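Local coordinates for protein SorB (Sorangium cellulosum, PDB 6B2V) that is a large polyketide synthase of the sorangicin pathway whose pyran synthase domain, a dehydratase-like double hotdog, builds a pyran ring into the growing antibiotic chain, at residues A[272-275]-A[279-282]; A[81-86]-A[136-141]; A[31-36]-A[100-105]; A[42-47]-A[72-77]. All blocks are in the same frame, centred on the assembly; numbering follows the deposited sequence.

Interaction 1: residues A[272-275]-A[279-282]; sequences LVDA and CLMA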
loop_
_atom_site.group_PDB
_atom_site.type_symbol
_atom_site.label_atom_id
_atom_site.label_comp_id
_atom_site.label_asym_id
_atom_site.label_seq_id
_atom_site.Cartn_x
_atom_site.Cartn_y
_atom_site.Cartn_z
ATOM N N LEU A 272 -10.263 -2.678 0.144
ATOM C CA LEU A 272 -10.816 -1.411 0.544
ATOM C C LEU A 272 -12.159 -1.309 -0.198
ATOM O O LEU A 272 -12.225 -1.350 -1.340
ATOM C CB LEU A 272 -9.936 -0.232 0.156
ATOM C CG LEU A 272 -10.526 1.160 0.449
ATOM C CD1 LEU A 272 -10.630 1.414 1.944
ATOM C CD2 LEU A 272 -9.674 2.229 -0.146
ATOM N N VAL A 273 -13.218 -1.156 0.566
ATOM C CA VAL A 273 -14.542 -1.060 0.028
ATOM C C VAL A 273 -15.275 0.211 0.488
ATOM O O VAL A 273 -14.986 0.756 1.468
ATOM C CB VAL A 273 -15.449 -2.271 0.375
ATOM C CG1 VAL A 273 -14.797 -3.570 -0.053
ATOM C CG2 VAL A 273 -15.792 -2.344 1.847
ATOM N N ASP A 274 -16.234 0.613 -0.317
ATOM C CA ASP A 274 -17.064 1.735 0.047
ATOM C C ASP A 274 -18.190 1.290 0.973
ATOM O O ASP A 274 -18.293 0.192 1.368
ATOM C CB ASP A 274 -17.559 2.577 -1.157
ATOM C CG ASP A 274 -18.485 1.833 -2.079
ATOM O OD1 ASP A 274 -19.114 0.935 -1.589
ATOM O OD2 ASP A 274 -18.598 2.258 -3.215
ATOM N N ALA A 275 -19.081 2.199 1.290
ATOM C CA ALA A 275 -20.151 1.898 2.233
ATOM C C ALA A 275 -21.171 0.921 1.735
ATOM O O ALA A 275 -21.941 0.458 2.516
ATOM C CB ALA A 275 -20.809 3.147 2.832
ATOM N N CYS A 279 -15.814 -2.816 -4.213
ATOM C CA CYS A 279 -14.368 -2.840 -4.139
ATOM C C CYS A 279 -13.696 -1.669 -4.848
ATOM O O CYS A 279 -13.844 -1.496 -5.999
ATOM C CB CYS A 279 -13.895 -4.131 -4.802
ATOM S SG CYS A 279 -12.124 -4.435 -4.608
ATOM N N LEU A 280 -12.946 -0.883 -4.076
ATOM C CA LEU A 280 -12.230 0.281 -4.586
ATOM C C LEU A 280 -10.812 -0.138 -4.916
ATOM O O LEU A 280 -10.297 0.189 -5.920
ATOM C CB LEU A 280 -12.266 1.450 -3.565
ATOM C CG LEU A 280 -13.647 1.679 -2.963
ATOM C CD1 LEU A 280 -13.523 2.874 -2.052
ATOM C CD2 LEU A 280 -14.693 1.965 -4.041
ATOM N N MET A 281 -10.215 -0.884 -4.017
ATOM C CA MET A 281 -8.904 -1.441 -4.253
ATOM C C MET A 281 -8.789 -2.803 -3.640
ATOM O O MET A 281 -9.257 -3.001 -2.593
ATOM C CB MET A 281 -7.781 -0.602 -3.681
ATOM C CG MET A 281 -7.630 0.746 -4.297
ATOM S SD MET A 281 -6.186 1.594 -3.677
ATOM C CE MET A 281 -6.574 1.539 -1.947
ATOM N N ALA A 282 -8.134 -3.691 -4.371
ATOM C CA ALA A 282 -7.898 -5.045 -3.934
ATOM C C ALA A 282 -6.404 -5.351 -3.869
ATOM O O ALA A 282 -5.712 -5.292 -4.854
ATOM C CB ALA A 282 -8.554 -6.041 -4.857
#
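Leu272 and Met281 lie side by side on one face of an antiparallel pair, their side chains pointing the same way and meeting near their ends, where Leu272 CD2 comes within 3.7 Å of Met281 CE. The methionine reaches that methyl through a bend at its last torsion (chi3 -56°), which turns CE toward the leucine branch. Beneath them the backbones are joined by two short bonds: Leu272 N gives a nearly linear one to Met281 O (2.9 Å, 175°), and Leu272 O receives Leu280 N at 2.9 Å. The same Leu272 O also takes a weak bond from Met281 N. Two consecutive residues thus face one, the signature of a classic beta bulge.

The extra residue sends its side chain back toward the partner strand. Leu280 has CG anti to its own carbonyl carbon (chi1 -45°), which lays the branch against the partner backbone, CG 3.9 Å from Asp274 N, and across the Asp274 side chain at about a right angle. The carboxylate of Asp274 is occupied elsewhere, OD1 accepting from the backbone of Ser276 and Asn278 in the turn. This hairpin closes within the C-terminal hotdog fold, and its chemistry divides cleanly: one carbonyl oxygen takes a firm bond from Leu280 N and a weak one from Met281 N, while the apolar contact beside it is methyl to methyl, in a buried setting.

Interaction 2: residues A[81-86]-A[136-141]; sequences SIAGIR and PAQPAR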
loop_
_atom_site.group_PDB
_atom_site.type_symbol
_atom_site.label_atom_id
_atom_site.label_comp_id
_atom_site.label_asym_id
_atom_site.label_seq_id
_atom_site.Cartn_x
_atom_site.Cartn_y
_atom_site.Cartn_z
ATOM N N SER A 81 -1.559 4.036 -19.072
ATOM C CA SER A 81 -2.801 3.792 -18.392
ATOM C C SER A 81 -2.665 2.518 -17.560
ATOM O O SER A 81 -2.550 1.477 -18.072
ATOM C CB SER A 81 -3.911 3.678 -19.456
ATOM O OG SER A 81 -5.168 3.539 -18.881
ATOM N N ILE A 82 -2.742 2.658 -16.259
ATOM C CA ILE A 82 -2.452 1.557 -15.362
ATOM C C ILE A 82 -3.651 0.957 -14.689
ATOM O O ILE A 82 -4.415 1.647 -14.115
ATOM C CB ILE A 82 -1.504 2.077 -14.265
ATOM C CG1 ILE A 82 -0.253 2.721 -14.844
ATOM C CG2 ILE A 82 -1.137 1.018 -13.256
ATOM C CD1 ILE A 82 0.512 1.856 -15.768
ATOM N N ALA A 83 -3.770 -0.343 -14.790
ATOM C CA ALA A 83 -4.811 -1.102 -14.168
ATOM C C ALA A 83 -4.449 -1.611 -12.800
ATOM O O ALA A 83 -5.285 -1.897 -12.013
ATOM C CB ALA A 83 -5.173 -2.286 -15.054
ATOM N N GLY A 84 -3.167 -1.755 -12.575
ATOM C CA GLY A 84 -2.702 -2.285 -11.330
ATOM C C GLY A 84 -1.230 -2.560 -11.305
ATOM O O GLY A 84 -0.539 -2.177 -12.177
ATOM N N ILE A 85 -0.815 -3.206 -10.222
ATOM C CA ILE A 85 0.555 -3.582 -9.954
ATOM C C ILE A 85 0.632 -5.051 -9.589
ATOM O O ILE A 85 -0.156 -5.529 -8.922
ATOM C CB ILE A 85 1.181 -2.681 -8.867
ATOM C CG1 ILE A 85 1.503 -1.319 -9.447
ATOM C CG2 ILE A 85 2.478 -3.247 -8.298
ATOM C CD1 ILE A 85 1.885 -0.270 -8.443
ATOM N N ARG A 86 1.621 -5.739 -10.117
ATOM C CA ARG A 86 1.826 -7.138 -9.803
ATOM C C ARG A 86 3.255 -7.365 -9.310
ATOM O O ARG A 86 4.123 -6.645 -9.644
ATOM C CB ARG A 86 1.572 -8.063 -11.008
ATOM C CG ARG A 86 0.116 -8.333 -11.281
ATOM C CD ARG A 86 -0.163 -9.223 -12.471
ATOM N NE ARG A 86 0.512 -10.447 -12.291
ATOM C CZ ARG A 86 1.472 -10.862 -13.076
ATOM N NH1 ARG A 86 1.819 -10.151 -14.116
ATOM N NH2 ARG A 86 2.075 -11.987 -12.818
ATOM N N PRO A 136 -6.433 -6.373 -21.814
ATOM C CA PRO A 136 -7.033 -6.517 -20.500
ATOM C C PRO A 136 -6.377 -7.584 -19.681
ATOM O O PRO A 136 -6.147 -8.630 -20.155
ATOM C CB PRO A 136 -8.470 -6.873 -20.814
ATOM C CG PRO A 136 -8.729 -6.213 -22.123
ATOM C CD PRO A 136 -7.440 -6.341 -22.879
ATOM N N ALA A 137 -5.999 -7.217 -18.473
ATOM C CA ALA A 137 -5.392 -8.129 -17.537
ATOM C C ALA A 137 -5.948 -8.047 -16.102
ATOM O O ALA A 137 -5.647 -8.848 -15.282
ATOM C CB ALA A 137 -3.896 -7.986 -17.565
ATOM N N GLN A 138 -6.802 -7.089 -15.847
ATOM C CA GLN A 138 -7.362 -6.932 -14.536
ATOM C C GLN A 138 -8.454 -7.944 -14.317
ATOM O O GLN A 138 -9.354 -8.047 -15.084
ATOM C CB GLN A 138 -7.892 -5.494 -14.441
ATOM C CG GLN A 138 -8.332 -4.994 -13.096
ATOM C CD GLN A 138 -8.887 -3.592 -13.136
ATOM O OE1 GLN A 138 -9.933 -3.357 -13.697
ATOM N NE2 GLN A 138 -8.201 -2.676 -12.493
ATOM N N PRO A 139 -8.421 -8.626 -13.183
ATOM C CA PRO A 139 -9.498 -9.541 -12.846
ATOM C C PRO A 139 -10.763 -8.731 -12.653
ATOM O O PRO A 139 -10.731 -7.604 -12.255
ATOM C CB PRO A 139 -9.098 -10.114 -11.492
ATOM C CG PRO A 139 -7.697 -9.759 -11.292
ATOM C CD PRO A 139 -7.329 -8.661 -12.206
ATOM N N ALA A 140 -11.896 -9.369 -12.841
ATOM C CA ALA A 140 -13.142 -8.691 -12.687
ATOM C C ALA A 140 -13.240 -8.233 -11.255
ATOM O O ALA A 140 -12.819 -8.883 -10.371
ATOM C CB ALA A 140 -14.304 -9.614 -13.007
ATOM N N ARG A 141 -13.854 -7.090 -11.106
ATOM C CA ARG A 141 -14.056 -6.489 -9.826
ATOM C C ARG A 141 -14.827 -7.519 -9.048
ATOM O O ARG A 141 -15.777 -8.029 -9.478
ATOM C CB ARG A 141 -14.923 -5.241 -10.018
ATOM C CG ARG A 141 -15.028 -4.351 -8.810
ATOM C CD ARG A 141 -15.954 -3.165 -8.975
ATOM N NE ARG A 141 -15.556 -2.026 -8.209
ATOM C CZ ARG A 141 -16.282 -0.937 -8.063
ATOM N NH1 ARG A 141 -17.478 -0.870 -8.611
ATOM N NH2 ARG A 141 -15.817 0.077 -7.383
#
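With chi1 at -170° and the chain kept extended through chi2, the side chain of Gln138 runs straight out from its loop, and the amide it carries arrives beside Ala83. A turn of 68° at chi3 then sets the amide plane across the line of the chain and directs NE2, rather than OE1, at the strand. NE2 stands 3.1 Å from Ala83 O, in a hydrogen bond that is weak because its N-H...O angle is only 132°. The same nitrogen also lies 4.0 Å from Ala83 CB, which points toward the loop, so the amide touches both the carbonyl and the methyl of a single residue. A second weak bond, from NE2 to Ile241 O, shares the donor group and reaches strand 232-241 of the C-terminal hotdog, which runs beside strand 82-90.

The two segments belong to different kinds of structure. Residues 82-86 form a strand of the N-terminal hotdog fold, whereas residues 136-141 have no regular structure and belong to the connection that leads from strand 123-132 toward the C-terminal hotdog. At Ala83 the strand departs from regular pairing: Ala83 and Gly84 both face Val131, a classic beta bulge, and it is the carbonyl of the first of these residues that Gln138 meets.

The loop is also held beyond the glutamine. Pro139 O is bonded to the hydroxyl of Tyr242, and Gln138 packs on Trp240 of strand 232-241.

Interaction 3: residues A[31-36]-A[100-105]; sequences VHREVA and ACELRV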
loop_
_atom_site.group_PDB
_atom_site.type_symbol
_atom_site.label_atom_id
_atom_site.label_comp_id
_atom_site.label_asym_id
_atom_site.label_seq_id
_atom_site.Cartn_x
_atom_site.Cartn_y
_atom_site.Cartn_z
ATOM N N VAL A 31 6.531 12.615 -7.701
ATOM C CA VAL A 31 7.204 12.638 -8.964
ATOM C C VAL A 31 7.435 14.068 -9.387
ATOM O O VAL A 31 6.543 14.701 -9.787
ATOM C CB VAL A 31 6.339 11.971 -10.017
ATOM C CG1 VAL A 31 7.023 12.006 -11.348
ATOM C CG2 VAL A 31 6.031 10.559 -9.608
ATOM N N HIS A 32 8.659 14.546 -9.269
ATOM C CA HIS A 32 8.956 15.924 -9.609
ATOM C C HIS A 32 9.495 16.228 -10.999
ATOM O O HIS A 32 9.232 17.264 -11.523
ATOM C CB HIS A 32 9.877 16.516 -8.567
ATOM C CG HIS A 32 9.385 16.383 -7.167
ATOM N ND1 HIS A 32 10.187 16.567 -6.076
ATOM C CD2 HIS A 32 8.161 16.103 -6.686
ATOM C CE1 HIS A 32 9.484 16.390 -4.982
ATOM N NE2 HIS A 32 8.247 16.105 -5.326
ATOM N N ARG A 33 10.283 15.333 -11.574
ATOM C CA ARG A 33 10.827 15.622 -12.892
ATOM C C ARG A 33 11.129 14.350 -13.658
ATOM O O ARG A 33 11.277 13.275 -13.078
ATOM C CB ARG A 33 12.002 16.598 -12.778
ATOM C CG ARG A 33 13.212 16.031 -12.056
ATOM C CD ARG A 33 14.301 17.080 -11.894
ATOM N NE ARG A 33 15.492 16.538 -11.242
ATOM C CZ ARG A 33 15.633 16.414 -9.926
ATOM N NH1 ARG A 33 14.655 16.793 -9.114
ATOM N NH2 ARG A 33 16.750 15.910 -9.422
ATOM N N GLU A 34 11.217 14.486 -14.975
ATOM C CA GLU A 34 11.617 13.388 -15.820
ATOM C C GLU A 34 13.135 13.498 -15.982
ATOM O O GLU A 34 13.654 14.556 -16.111
ATOM C CB GLU A 34 10.889 13.331 -17.166
ATOM C CG GLU A 34 11.341 12.148 -17.999
ATOM C CD GLU A 34 10.423 11.704 -19.096
ATOM O OE1 GLU A 34 9.403 12.302 -19.313
ATOM O OE2 GLU A 34 10.748 10.730 -19.703
ATOM N N VAL A 35 13.786 12.358 -15.995
ATOM C CA VAL A 35 15.198 12.277 -16.065
ATOM C C VAL A 35 15.642 11.412 -17.235
ATOM O O VAL A 35 15.001 10.493 -17.595
ATOM C CB VAL A 35 15.649 11.818 -14.690
ATOM C CG1 VAL A 35 16.496 10.608 -14.656
ATOM C CG2 VAL A 35 16.112 12.968 -13.867
ATOM N N ALA A 36 16.743 11.783 -17.858
ATOM C CA ALA A 36 17.188 11.075 -19.037
ATOM C C ALA A 36 17.669 9.659 -18.835
ATOM O O ALA A 36 18.324 9.372 -17.893
ATOM C CB ALA A 36 18.204 11.899 -19.797
ATOM N N ALA A 100 18.196 15.904 2.807
ATOM C CA ALA A 100 17.340 15.533 1.697
ATOM C C ALA A 100 17.963 14.416 0.838
ATOM O O ALA A 100 19.120 14.200 0.876
ATOM C CB ALA A 100 17.042 16.691 0.830
ATOM N N CYS A 101 17.122 13.684 0.108
ATOM C CA CYS A 101 17.535 12.585 -0.746
ATOM C C CYS A 101 16.688 12.491 -1.992
ATOM O O CYS A 101 15.516 12.729 -1.967
ATOM C CB CYS A 101 17.402 11.277 0.025
ATOM S SG CYS A 101 18.296 9.831 -0.594
ATOM N N GLU A 102 17.300 12.074 -3.073
ATOM C CA GLU A 102 16.580 11.881 -4.288
ATOM C C GLU A 102 16.142 10.438 -4.414
ATOM O O GLU A 102 16.828 9.580 -4.033
ATOM C CB GLU A 102 17.465 12.227 -5.477
ATOM C CG GLU A 102 16.839 12.009 -6.841
ATOM C CD GLU A 102 17.827 11.966 -8.023
ATOM O OE1 GLU A 102 18.548 11.012 -8.225
ATOM O OE2 GLU A 102 17.829 12.860 -8.787
ATOM N N LEU A 103 14.954 10.229 -4.933
ATOM C CA LEU A 103 14.442 8.907 -5.228
ATOM C C LEU A 103 14.145 8.875 -6.709
ATOM O O LEU A 103 13.566 9.790 -7.204
ATOM C CB LEU A 103 13.180 8.630 -4.429
ATOM C CG LEU A 103 12.793 7.210 -4.165
ATOM C CD1 LEU A 103 13.877 6.422 -3.520
ATOM C CD2 LEU A 103 11.582 7.202 -3.275
ATOM N N ARG A 104 14.549 7.808 -7.360
ATOM C CA ARG A 104 14.351 7.644 -8.781
ATOM C C ARG A 104 13.589 6.393 -9.089
ATOM O O ARG A 104 13.757 5.453 -8.422
ATOM C CB ARG A 104 15.702 7.607 -9.490
ATOM C CG ARG A 104 15.613 7.544 -10.989
ATOM C CD ARG A 104 16.965 7.392 -11.654
ATOM N NE ARG A 104 17.928 8.402 -11.251
ATOM C CZ ARG A 104 19.230 8.273 -11.465
ATOM N NH1 ARG A 104 19.691 7.186 -12.025
ATOM N NH2 ARG A 104 20.076 9.197 -11.099
ATOM N N VAL A 105 12.700 6.458 -10.063
ATOM C CA VAL A 105 11.967 5.304 -10.479
ATOM C C VAL A 105 12.186 5.136 -11.961
ATOM O O VAL A 105 11.974 6.034 -12.689
ATOM C CB VAL A 105 10.469 5.398 -10.113
ATOM C CG1 VAL A 105 9.833 6.618 -10.685
ATOM C CG2 VAL A 105 9.724 4.179 -10.558
#
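Arg33 and Glu102 form a salt bridge across a strand that lies between them: strand 41-48 separates 33-35 from 101-110, and the two side chains pass over it to meet. The backbones stay well apart, the nearest CA pair, Val35 and Arg104, being 8.7 Å from each other. Arg33 NH2 stands 3.3 Å from Glu102 OE2. The guanidinium and carboxylate planes are turned 45° against each other and the oxygen approaches the guanidinium obliquely, so the pair does not form the flat, two-pronged match of a bidentate bridge.

Conformation explains how both ends reach. Glu102 is extended (chi1 178°, chi2 -163°) and carries its carboxylate toward Arg33. Arg33 places CG between its backbone N and carbonyl carbon, then runs straight to NE and crosses the glutamate at about a right angle. The other carboxylate oxygen, Glu102 OE1, has a long salt bridge of 3.7 Å to Arg104 NH2 two residues along its own strand. The carboxylate is thus placed between two arginines, a setting that would probably favour its ionised form.

Val35 CG1 adds a looser van der Waals contact, 4.3 Å from Arg104 NE, approaching the guanidinium obliquely. Both segments pair with the strand between them, Arg33 with Ala45 and Leu103 with Ala46, and His32 and Arg33 together face Ala45 in a classic beta bulge. The result is a surface salt-bridge network on next-nearest strands, at the margin of the antiparallel sheet in the N-terminal hotdog fold.

Interaction 4: residues A[42-47]-A[72-77]; sequences RAFAAV and RAAAEA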
loop_
_atom_site.group_PDB
_atom_site.type_symbol
_atom_site.label_atom_id
_atom_site.label_comp_id
_atom_site.label_asym_id
_atom_site.label_seq_id
_atom_site.Cartn_x
_atom_site.Cartn_y
_atom_site.Cartn_z
ATOM N N ARG A 42 12.196 4.994 -19.373
ATOM C CA ARG A 42 11.878 6.321 -18.944
ATOM C C ARG A 42 12.074 6.352 -17.443
ATOM O O ARG A 42 11.763 5.436 -16.785
ATOM C CB ARG A 42 10.484 6.704 -19.355
ATOM C CG ARG A 42 10.441 6.952 -20.846
ATOM C CD ARG A 42 9.175 7.559 -21.332
ATOM N NE ARG A 42 8.953 8.913 -20.905
ATOM C CZ ARG A 42 7.856 9.577 -21.211
ATOM N NH1 ARG A 42 6.940 9.006 -21.943
ATOM N NH2 ARG A 42 7.663 10.784 -20.787
ATOM N N ALA A 43 12.599 7.443 -16.960
ATOM C CA ALA A 43 12.955 7.599 -15.578
ATOM C C ALA A 43 12.463 8.903 -15.039
ATOM O O ALA A 43 12.438 9.875 -15.713
ATOM C CB ALA A 43 14.474 7.502 -15.431
ATOM N N PHE A 44 12.032 8.877 -13.789
ATOM C CA PHE A 44 11.526 10.029 -13.087
ATOM C C PHE A 44 12.137 10.140 -11.713
ATOM O O PHE A 44 12.533 9.175 -11.181
ATOM C CB PHE A 44 9.998 9.995 -12.952
ATOM C CG PHE A 44 9.296 9.944 -14.256
ATOM C CD1 PHE A 44 9.179 8.776 -14.900
ATOM C CD2 PHE A 44 8.787 11.062 -14.821
ATOM C CE1 PHE A 44 8.573 8.690 -16.109
ATOM C CE2 PHE A 44 8.169 10.995 -16.029
ATOM C CZ PHE A 44 8.063 9.808 -16.671
ATOM N N ALA A 45 12.188 11.346 -11.184
ATOM C CA ALA A 45 12.796 11.596 -9.914
ATOM C C ALA A 45 12.083 12.610 -9.049
ATOM O O ALA A 45 11.329 13.367 -9.528
ATOM C CB ALA A 45 14.232 12.016 -10.138
ATOM N N ALA A 46 12.318 12.513 -7.748
ATOM C CA ALA A 46 11.841 13.428 -6.756
ATOM C C ALA A 46 12.849 13.539 -5.622
ATOM O O ALA A 46 13.492 12.628 -5.304
ATOM C CB ALA A 46 10.484 12.984 -6.212
ATOM N N VAL A 47 12.925 14.696 -5.012
ATOM C CA VAL A 47 13.775 14.914 -3.873
ATOM C C VAL A 47 12.911 15.202 -2.654
ATOM O O VAL A 47 12.077 15.996 -2.725
ATOM C CB VAL A 47 14.675 16.135 -4.079
ATOM C CG1 VAL A 47 15.495 16.383 -2.857
ATOM C CG2 VAL A 47 15.561 15.908 -5.272
ATOM N N ARG A 72 3.001 4.269 -9.962
ATOM C CA ARG A 72 1.807 4.555 -10.721
ATOM C C ARG A 72 1.816 5.984 -11.239
ATOM O O ARG A 72 1.492 6.215 -12.359
ATOM C CB ARG A 72 0.563 4.355 -9.850
ATOM C CG ARG A 72 -0.789 4.590 -10.531
ATOM C CD ARG A 72 -1.831 5.100 -9.522
ATOM N NE ARG A 72 -1.539 6.387 -8.942
ATOM C CZ ARG A 72 -1.593 7.533 -9.581
ATOM N NH1 ARG A 72 -1.953 7.569 -10.834
ATOM N NH2 ARG A 72 -1.313 8.635 -8.971
ATOM N N ALA A 73 2.181 6.930 -10.390
ATOM C CA ALA A 73 2.222 8.314 -10.792
ATOM C C ALA A 73 3.237 8.525 -11.910
ATOM O O ALA A 73 3.000 9.279 -12.805
ATOM C CB ALA A 73 2.511 9.185 -9.620
ATOM N N ALA A 74 4.369 7.859 -11.834
ATOM C CA ALA A 74 5.376 7.988 -12.879
ATOM C C ALA A 74 4.873 7.444 -14.210
ATOM O O ALA A 74 5.131 7.993 -15.232
ATOM C CB ALA A 74 6.683 7.332 -12.471
ATOM N N ALA A 75 4.193 6.326 -14.165
ATOM C CA ALA A 75 3.624 5.758 -15.347
ATOM C C ALA A 75 2.554 6.686 -15.930
ATOM O O ALA A 75 2.463 6.797 -17.119
ATOM C CB ALA A 75 3.059 4.388 -15.066
ATOM N N GLU A 76 1.754 7.324 -15.073
ATOM C CA GLU A 76 0.724 8.275 -15.521
ATOM C C GLU A 76 1.397 9.451 -16.182
ATOM O O GLU A 76 0.910 9.962 -17.136
ATOM C CB GLU A 76 -0.226 8.741 -14.396
ATOM C CG GLU A 76 -1.494 9.386 -14.876
ATOM C CD GLU A 76 -2.593 9.478 -13.838
ATOM O OE1 GLU A 76 -3.739 9.232 -14.178
ATOM O OE2 GLU A 76 -2.304 9.819 -12.724
ATOM N N ALA A 77 2.548 9.865 -15.675
ATOM C CA ALA A 77 3.312 10.968 -16.253
ATOM C C ALA A 77 3.885 10.661 -17.605
ATOM O O ALA A 77 4.023 11.530 -18.432
ATOM C CB ALA A 77 4.366 11.494 -15.328
HETATM O O HOH W 1 4.987 11.863 -21.355
#
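Phe44 turns its ring onto helix 72-77, and the ring meets the helix in two ways. Its CG is anti to the carbonyl carbon (chi1 -59°), and chi2 of 81° turns the ring plane nearly at right angles to the CA-CB-CG plane, which presents a face to the backbone of Ala74. Ala74 O lies over that face, 3.6 Å from Phe44 CE1. The methyl of the same alanine packs on the near part of the ring, Ala74 CB being 3.8 Å from Phe44 CD1. One turn further along, Ala77 CB approaches obliquely at 3.9 Å from Phe44 CE2. The small alanines let the backbones come close, and the axes of the two short segments pass 9.1 Å apart at an angle of 124°.

Arg42 follows a different route on the same side of the strand. A bend at chi3 carries its guanidinium to the end of the helix, where a water in the guanidinium plane joins the two segments: it accepts from Arg42 NH2 at 2.9 Å and can donate to Ala77 O at 3.1 Å. The main partner of this arginine is Glu34, whose carboxylate forms a salt bridge with NH2.

Within the helix, Arg72 NH1 holds Glu76 OE2 at 3.0 Å across one turn, meeting the oxygen from above the carboxylate plane. Val105, on the next strand, packs against both Phe44 and Ala74. Helix 64-77 packed on the antiparallel sheet, the sausage in its bun, is the hallmark of the hotdog fold; Phe44 is one of the sheet residues that meet it here.

Interactions 3 and 4 share the N-terminal hotdog and lie about 7 Å apart between centres: strand 41-48 is spanned by interaction 3 and packed on the helix in interaction 4. Charge dominates the exposed one, aromatic-aliphatic packing the more enclosed one. Interaction 1 is the buried contact, a hairpin of the other hotdog held by backbone bonds and apolar ends. Interaction 2, partly buried and with a single weak amide bond between its two segments, comes from the connecting loop; it touches interaction 1 through Arg141 NE and Cys279 O, and interaction 4 through Ile82 and Ala75.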